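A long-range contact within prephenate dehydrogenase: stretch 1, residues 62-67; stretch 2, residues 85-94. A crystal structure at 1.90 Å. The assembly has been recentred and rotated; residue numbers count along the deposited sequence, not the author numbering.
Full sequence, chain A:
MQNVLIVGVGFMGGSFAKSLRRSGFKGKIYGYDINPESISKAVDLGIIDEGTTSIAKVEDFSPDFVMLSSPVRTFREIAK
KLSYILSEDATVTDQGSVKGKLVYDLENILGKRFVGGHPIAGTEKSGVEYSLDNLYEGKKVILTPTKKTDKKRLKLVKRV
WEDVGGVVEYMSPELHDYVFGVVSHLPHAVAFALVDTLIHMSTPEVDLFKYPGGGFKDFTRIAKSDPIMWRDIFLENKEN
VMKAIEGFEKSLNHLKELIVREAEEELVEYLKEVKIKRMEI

Stretch 1, residues 62-67: SPDFVM
Stretch 2 (85-94) ILSEDATVTD

Two parallel strands, 65-67 and 91-94, lie side by side in prephenate dehydrogenase, their axes 4.7 Å apart at closest approach and inclined by 17°; the contact buries 498 Å² in all. L86 (phi/psi -77/148, chi1 m, chi2 t) lies in the loop before the strand. It leaves its backbone sideways, yet its end reaches stretch 1: CD2 lies 3.5 Å from CG of P63 (-71/141, ring C-gamma endo), and CD1 lies 4.1 Å from CG2 of V66, an apolar cluster on the V66/V92 face of the sheet. S87 to A90 form a type I turn (E88 -65/-7, D89 -88/-8), closed by a hydrogen bond from A90 N to S87 O (3.0 Å); D89 N also donates to S87 OG (3.3 Å). Water 1 donates to P63 O (2.8 Å) and accepts a weak bond from S87 N (3.4 Å). A90 (-79/154) sets its CB 3.7 Å from P63 O and leads into the strand.

T91 (-115/131, chi1 m) pairs with F65 (-141/115, chi1 t, chi2 83°), CA-CA 4.8 Å. Its N donates to O of D64 (-114/-4, chi1 p; 2.8 Å) and its O accepts from V66 N (2.7 Å), so T91 brackets F65 in the parallel pattern. Water 2 lies 3.0 Å from D64 O, to which it donates, and 2.6 Å from T91 OG1. V92 (-125/125, chi1 t) pairs with V66 (-119/133, chi1 t), both side chains on the side opposite F65 and T91, CA-CA 4.6 Å, with V92 CG2 4.0 Å from V66 CB. T93 (-136/169, chi1 t) returns to the F65 side and pairs with selenomethionine M67 (-117/102; chi1 t, chi2 p, chi3 p), CA-CA 5.2 Å. Its N donates to V66 O (2.8 Å, nearly linear at 177°), so V66 bonds to both T91 and T93; its CG2 lies 4.3 Å from F65 CZ and 3.7 Å from M67 CE. The CA-to-CB bond of D94 (-134/-177, chi1 p) points away from stretch 1; its backbone O lies 3.6 Å from M67 SE.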

ATOM      1  N   SER A  62      31.054 -30.801  -8.091  1.00 35.05           N
ATOM      2  CA  SER A  62      32.197 -29.911  -8.304  1.00 35.59           C
ATOM      3  C   SER A  62      31.737 -28.602  -8.942  1.00 34.74           C
ATOM      4  O   SER A  62      32.154 -28.250 -10.041  1.00 35.97           O
ATOM      5  CB  SER A  62      33.244 -30.585  -9.193  1.00 37.15           C
ATOM      6  OG  SER A  62      32.724 -30.847 -10.482  1.00 40.46           O
ATOM      7  N   PRO A  63      30.863 -27.860  -8.249  1.00 34.87           N
ATOM      8  CA  PRO A  63      30.357 -26.589  -8.776  1.00 33.38           C
ATOM      9  C   PRO A  63      31.391 -25.473  -8.801  1.00 32.51           C
ATOM     10  O   PRO A  63      32.203 -25.346  -7.885  1.00 32.10           O
ATOM     11  CB  PRO A  63      29.190 -26.278  -7.846  1.00 34.03           C
ATOM     12  CG  PRO A  63      29.663 -26.835  -6.537  1.00 35.43           C
ATOM     13  CD  PRO A  63      30.275 -28.161  -6.929  1.00 34.28           C
ATOM     14  N   ASP A  64      31.365 -24.673  -9.863  1.00 31.11           N
ATOM     15  CA  ASP A  64      32.291 -23.554  -9.983  1.00 32.24           C
ATOM     16  C   ASP A  64      31.543 -22.222  -9.930  1.00 31.67           C
ATOM     17  O   ASP A  64      32.150 -21.150  -9.941  1.00 31.33           O
ATOM     18  CB  ASP A  64      33.109 -23.669 -11.271  1.00 35.97           C
ATOM     19  CG  ASP A  64      32.261 -23.980 -12.485  1.00 38.00           C
ATOM     20  OD1 ASP A  64      32.852 -24.238 -13.556  1.00 40.07           O
ATOM     21  OD2 ASP A  64      31.018 -23.967 -12.376  1.00 39.97           O
ATOM     22  N   PHE A  65      30.218 -22.304  -9.862  1.00 30.35           N
ATOM     23  CA  PHE A  65      29.365 -21.121  -9.785  1.00 29.34           C
ATOM     24  C   PHE A  65      28.230 -21.457  -8.818  1.00 26.65           C
ATOM     25  O   PHE A  65      27.416 -22.328  -9.094  1.00 26.32           O
ATOM     26  CB  PHE A  65      28.792 -20.786 -11.164  1.00 31.40           C
ATOM     27  CG  PHE A  65      28.147 -19.434 -11.236  1.00 33.42           C
ATOM     28  CD1 PHE A  65      28.916 -18.293 -11.436  1.00 33.59           C
ATOM     29  CD2 PHE A  65      26.772 -19.296 -11.068  1.00 34.13           C
ATOM     30  CE1 PHE A  65      28.326 -17.030 -11.468  1.00 36.95           C
ATOM     31  CE2 PHE A  65      26.171 -18.037 -11.096  1.00 36.38           C
ATOM     32  CZ  PHE A  65      26.948 -16.902 -11.296  1.00 36.55           C
ATOM     33  N   VAL A  66      28.180 -20.769  -7.685  1.00 25.70           N
ATOM     34  CA  VAL A  66      27.157 -21.037  -6.686  1.00 25.40           C
ATOM     35  C   VAL A  66      26.246 -19.841  -6.403  1.00 25.02           C
ATOM     36  O   VAL A  66      26.716 -18.723  -6.205  1.00 25.10           O
ATOM     37  CB  VAL A  66      27.812 -21.500  -5.365  1.00 25.10           C
ATOM     38  CG1 VAL A  66      26.746 -21.864  -4.345  1.00 23.80           C
ATOM     39  CG2 VAL A  66      28.722 -22.696  -5.637  1.00 23.81           C
HETATM   40  N   MSE A  67      24.940 -20.092  -6.384  1.00 25.70           N
HETATM   41  CA  MSE A  67      23.957 -19.043  -6.115  1.00 25.08           C
HETATM   42  C   MSE A  67      23.187 -19.354  -4.838  1.00 24.11           C
HETATM   43  O   MSE A  67      22.286 -20.191  -4.836  1.00 23.63           O
HETATM   44  CB  MSE A  67      22.972 -18.914  -7.283  1.00 26.13           C
HETATM   45  CG  MSE A  67      21.853 -17.883  -7.056  1.00 27.46           C
HETATM   46 SE   MSE A  67      22.493 -16.056  -7.006  1.00 33.75          SE
HETATM   47  CE  MSE A  67      22.838 -15.836  -8.891  1.00 28.17           C
ATOM     48  N   ILE A  85      34.783 -27.475   0.615  1.00 36.83           N
ATOM     49  CA  ILE A  85      34.248 -28.375  -0.401  1.00 34.79           C
ATOM     50  C   ILE A  85      34.561 -27.802  -1.778  1.00 34.01           C
ATOM     51  O   ILE A  85      34.999 -28.514  -2.679  1.00 32.80           O
ATOM     52  CB  ILE A  85      32.718 -28.521  -0.269  1.00 35.38           C
ATOM     53  CG1 ILE A  85      32.369 -29.135   1.085  1.00 36.08           C
ATOM     54  CG2 ILE A  85      32.174 -29.377  -1.402  1.00 36.63           C
ATOM     55  CD1 ILE A  85      30.894 -29.082   1.408  1.00 37.43           C
ATOM     56  N   LEU A  86      34.341 -26.502  -1.931  1.00 31.79           N
ATOM     57  CA  LEU A  86      34.581 -25.836  -3.206  1.00 31.24           C
ATOM     58  C   LEU A  86      36.060 -25.581  -3.437  1.00 30.66           C
ATOM     59  O   LEU A  86      36.814 -25.356  -2.491  1.00 30.99           O
ATOM     60  CB  LEU A  86      33.842 -24.492  -3.249  1.00 27.97           C
ATOM     61  CG  LEU A  86      32.325 -24.504  -3.051  1.00 29.25           C
ATOM     62  CD1 LEU A  86      31.796 -23.066  -2.967  1.00 25.57           C
ATOM     63  CD2 LEU A  86      31.678 -25.258  -4.198  1.00 26.90           C
ATOM     64  N   SER A  87      36.470 -25.613  -4.697  1.00 31.35           N
ATOM     65  CA  SER A  87      37.857 -25.336  -5.029  1.00 35.19           C
ATOM     66  C   SER A  87      37.978 -23.817  -4.992  1.00 36.98           C
ATOM     67  O   SER A  87      36.970 -23.111  -5.093  1.00 36.03           O
ATOM     68  CB  SER A  87      38.192 -25.847  -6.430  1.00 35.37           C
ATOM     69  OG  SER A  87      37.583 -25.041  -7.421  1.00 37.69           O
ATOM     70  N   GLU A  88      39.201 -23.317  -4.843  1.00 37.89           N
ATOM     71  CA  GLU A  88      39.442 -21.879  -4.790  1.00 39.16           C
ATOM     72  C   GLU A  88      39.101 -21.210  -6.122  1.00 38.67           C
ATOM     73  O   GLU A  88      39.111 -19.987  -6.236  1.00 39.68           O
ATOM     74  CB  GLU A  88      40.912 -21.607  -4.452  1.00 42.27           C
ATOM     75  CG  GLU A  88      41.418 -22.300  -3.195  1.00 45.12           C
ATOM     76  CD  GLU A  88      40.659 -21.893  -1.946  1.00 48.69           C
ATOM     77  OE1 GLU A  88      40.560 -20.677  -1.670  1.00 50.12           O
ATOM     78  OE2 GLU A  88      40.165 -22.793  -1.234  1.00 52.39           O
ATOM     79  N   ASP A  89      38.794 -22.022  -7.124  1.00 38.29           N
ATOM     80  CA  ASP A  89      38.465 -21.532  -8.457  1.00 38.23           C
ATOM     81  C   ASP A  89      36.966 -21.228  -8.615  1.00 36.75           C
ATOM     82  O   ASP A  89      36.538 -20.652  -9.618  1.00 35.66           O
ATOM     83  CB  ASP A  89      38.922 -22.582  -9.482  1.00 41.85           C
ATOM     84  CG  ASP A  89      38.661 -22.170 -10.921  1.00 45.50           C
ATOM     85  OD1 ASP A  89      38.479 -20.960 -11.189  1.00 47.63           O
ATOM     86  OD2 ASP A  89      38.658 -23.068 -11.794  1.00 47.45           O
ATOM     87  N   ALA A  90      36.176 -21.597  -7.614  1.00 33.18           N
ATOM     88  CA  ALA A  90      34.731 -21.384  -7.661  1.00 32.76           C
ATOM     89  C   ALA A  90      34.287 -19.954  -7.345  1.00 31.13           C
ATOM     90  O   ALA A  90      34.974 -19.216  -6.635  1.00 31.46           O
ATOM     91  CB  ALA A  90      34.035 -22.355  -6.703  1.00 30.52           C
ATOM     92  N   THR A  91      33.130 -19.578  -7.883  1.00 29.73           N
ATOM     93  CA  THR A  91      32.545 -18.258  -7.652  1.00 27.99           C
ATOM     94  C   THR A  91      31.249 -18.449  -6.876  1.00 26.57           C
ATOM     95  O   THR A  91      30.417 -19.277  -7.248  1.00 26.42           O
ATOM     96  CB  THR A  91      32.209 -17.538  -8.972  1.00 28.31           C
ATOM     97  OG1 THR A  91      33.422 -17.208  -9.657  1.00 29.35           O
ATOM     98  CG2 THR A  91      31.420 -16.258  -8.697  1.00 27.64           C
ATOM     99  N   VAL A  92      31.085 -17.693  -5.796  1.00 25.39           N
ATOM    100  CA  VAL A  92      29.885 -17.793  -4.970  1.00 25.58           C
ATOM    101  C   VAL A  92      29.207 -16.437  -4.826  1.00 25.92           C
ATOM    102  O   VAL A  92      29.830 -15.469  -4.392  1.00 23.71           O
ATOM    103  CB  VAL A  92      30.209 -18.315  -3.554  1.00 25.08           C
ATOM    104  CG1 VAL A  92      28.927 -18.388  -2.722  1.00 25.29           C
ATOM    105  CG2 VAL A  92      30.870 -19.685  -3.638  1.00 27.07           C
ATOM    106  N   THR A  93      27.926 -16.377  -5.185  1.00 24.24           N
ATOM    107  CA  THR A  93      27.166 -15.133  -5.089  1.00 24.30           C
ATOM    108  C   THR A  93      25.798 -15.461  -4.480  1.00 23.87           C
ATOM    109  O   THR A  93      25.455 -16.631  -4.339  1.00 21.64           O
ATOM    110  CB  THR A  93      27.036 -14.466  -6.495  1.00 24.41           C
ATOM    111  OG1 THR A  93      26.507 -13.140  -6.362  1.00 26.67           O
ATOM    112  CG2 THR A  93      26.147 -15.293  -7.408  1.00 27.22           C
ATOM    113  N   ASP A  94      25.022 -14.448  -4.103  1.00 23.11           N
ATOM    114  CA  ASP A  94      23.724 -14.719  -3.484  1.00 24.38           C
ATOM    115  C   ASP A  94      22.547 -13.895  -4.015  1.00 24.63           C
ATOM    116  O   ASP A  94      22.677 -13.105  -4.954  1.00 24.47           O
ATOM    117  CB  ASP A  94      23.830 -14.531  -1.963  1.00 24.71           C
ATOM    118  CG  ASP A  94      23.934 -13.054  -1.552  1.00 29.17           C
ATOM    119  OD1 ASP A  94      24.802 -12.330  -2.099  1.00 29.74           O
ATOM    120  OD2 ASP A  94      23.153 -12.622  -0.673  1.00 27.96           O
TER
HETATM  121  O   HOH W   1      34.246 -26.900  -6.878  1.00 32.05           O
HETATM  122  O   HOH W   2      33.869 -19.139 -11.368  1.00 36.65           O